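Local coordinates for chloromuconate cycloisomerase (Rhodococcus opacus, PDB 4M0X), which belongs to the enolase superfamily, with a barrel domain that holds a manganese ion, at residues R200-E203 against L204-H207. Sequence-based numbering, arbitrary orientation.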
loop_
_atom_site.group_PDB
_atom_site.type_symbol
_atom_site.label_atom_id
_atom_site.label_comp_id
_atom_site.label_asym_id
_atom_site.label_seq_id
_atom_site.Cartn_x
_atom_site.Cartn_y
_atom_site.Cartn_z
ATOM N N ARG A 200 -0.019 22.963 17.682
ATOM C CA ARG A 200 0.135 24.310 17.101
ATOM C C ARG A 200 1.404 24.432 16.256
ATOM O O ARG A 200 1.635 25.471 15.640
ATOM C CB ARG A 200 0.138 25.386 18.198
ATOM C CG ARG A 200 -1.123 25.464 19.030
ATOM C CD ARG A 200 -1.964 26.690 18.698
ATOM N NE ARG A 200 -3.234 26.359 18.033
ATOM C CZ ARG A 200 -4.435 26.781 18.435
ATOM N NH1 ARG A 200 -4.543 27.574 19.499
ATOM N NH2 ARG A 200 -5.526 26.428 17.766
ATOM N N TRP A 201 2.225 23.387 16.235
ATOM C CA TRP A 201 3.455 23.438 15.482
ATOM C C TRP A 201 3.263 22.962 14.056
ATOM O O TRP A 201 2.453 22.081 13.795
ATOM C CB TRP A 201 4.485 22.581 16.174
ATOM C CG TRP A 201 5.215 23.317 17.226
ATOM C CD1 TRP A 201 4.886 24.536 17.762
ATOM C CD2 TRP A 201 6.390 22.881 17.909
ATOM N NE1 TRP A 201 5.798 24.881 18.724
ATOM C CE2 TRP A 201 6.732 23.886 18.834
ATOM C CE3 TRP A 201 7.195 21.737 17.823
ATOM C CZ2 TRP A 201 7.859 23.792 19.657
ATOM C CZ3 TRP A 201 8.315 21.648 18.647
ATOM C CH2 TRP A 201 8.633 22.667 19.548
ATOM N N SER A 202 4.010 23.524 13.125
ATOM C CA SER A 202 3.931 23.014 11.768
ATOM C C SER A 202 4.779 21.775 11.642
ATOM O O SER A 202 5.754 21.552 12.421
ATOM C CB SER A 202 4.401 24.058 10.751
ATOM O OG SER A 202 5.813 24.241 10.783
ATOM N N GLU A 203 4.455 20.975 10.641
ATOM C CA GLU A 203 5.313 19.861 10.312
ATOM C C GLU A 203 6.806 20.252 10.228
ATOM O O GLU A 203 7.643 19.550 10.793
ATOM C CB GLU A 203 4.869 19.254 9.020
ATOM C CG GLU A 203 4.734 17.769 9.140
ATOM C CD GLU A 203 4.177 17.152 7.884
ATOM O OE1 GLU A 203 3.184 17.722 7.318
ATOM O OE2 GLU A 203 4.732 16.086 7.491
ATOM N N LEU A 204 7.134 21.361 9.555
ATOM C CA LEU A 204 8.526 21.888 9.544
ATOM C C LEU A 204 9.129 22.164 10.942
ATOM O O LEU A 204 10.262 21.770 11.226
ATOM C CB LEU A 204 8.644 23.153 8.678
ATOM C CG LEU A 204 9.142 23.059 7.238
ATOM C CD1 LEU A 204 8.664 21.792 6.570
ATOM C CD2 LEU A 204 8.653 24.244 6.433
ATOM N N GLU A 205 8.350 22.830 11.795
ATOM C CA GLU A 205 8.786 23.230 13.117
ATOM C C GLU A 205 8.979 21.969 13.949
ATOM O O GLU A 205 9.934 21.840 14.740
ATOM C CB GLU A 205 7.735 24.135 13.776
ATOM C CG GLU A 205 7.687 25.575 13.281
ATOM C CD GLU A 205 6.505 26.334 13.847
ATOM O OE1 GLU A 205 5.393 25.749 13.894
ATOM O OE2 GLU A 205 6.665 27.514 14.247
ATOM N N ALA A 206 8.065 21.022 13.771
ATOM C CA ALA A 206 8.112 19.824 14.578
ATOM C C ALA A 206 9.425 19.103 14.317
ATOM O O ALA A 206 10.100 18.707 15.246
ATOM C CB ALA A 206 6.919 18.944 14.272
ATOM N N HIS A 207 9.802 18.980 13.044
ATOM C CA HIS A 207 10.966 18.198 12.656
ATOM C C HIS A 207 12.254 18.941 12.981
ATOM O O HIS A 207 13.291 18.325 13.131
ATOM C CB HIS A 207 10.942 17.900 11.147
ATOM C CG HIS A 207 10.004 16.801 10.728
ATOM N ND1 HIS A 207 10.409 15.493 10.588
ATOM C CD2 HIS A 207 8.701 16.829 10.351
ATOM C CE1 HIS A 207 9.391 14.759 10.175
ATOM N NE2 HIS A 207 8.345 15.545 10.023
#
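The indole of Trp201 takes Glu205 CB over the rim of one face, 4.2 Å above its plane, while Ala206 CA approaches the ring obliquely, 3.9 Å from Trp201 CE3. The Trp201 ring and the Glu205 carboxylate are turned 48° apart. The imidazole of His207 presents its edge to Glu203, with His207 CD2 3.0 Å from Glu203 O. That carbonyl also accepts the backbone bond from His207 N.

Ser202, at the N-cap position, and Glu205 form a capping box at the start of helix 203-215. With OG set between its own backbone N and carbonyl carbon (chi1 73°), Ser202 accepts from Glu205 N at OG, 3.1 Å away. In return, the Glu205 chain, extended beyond CG, reaches toward the backbone of Ser202, and its OE1 receives Ser202 N at 2.7 Å through the anti lone pair in a nearly straight bond (168°). These reciprocal bonds tie side chain to backbone in both directions, and the backbone bond from Ala206 N to Ser202 O closes the first helical turn.

Glu203 OE2 forms salt bridges with Arg235 and with Arg237 of a second subunit. This loop leads from strand 192-196 into helix 203-215 of the barrel domain; Trp201 packs against both this helix and helix 173-183, while Ala206 and His207 face helix 230-239.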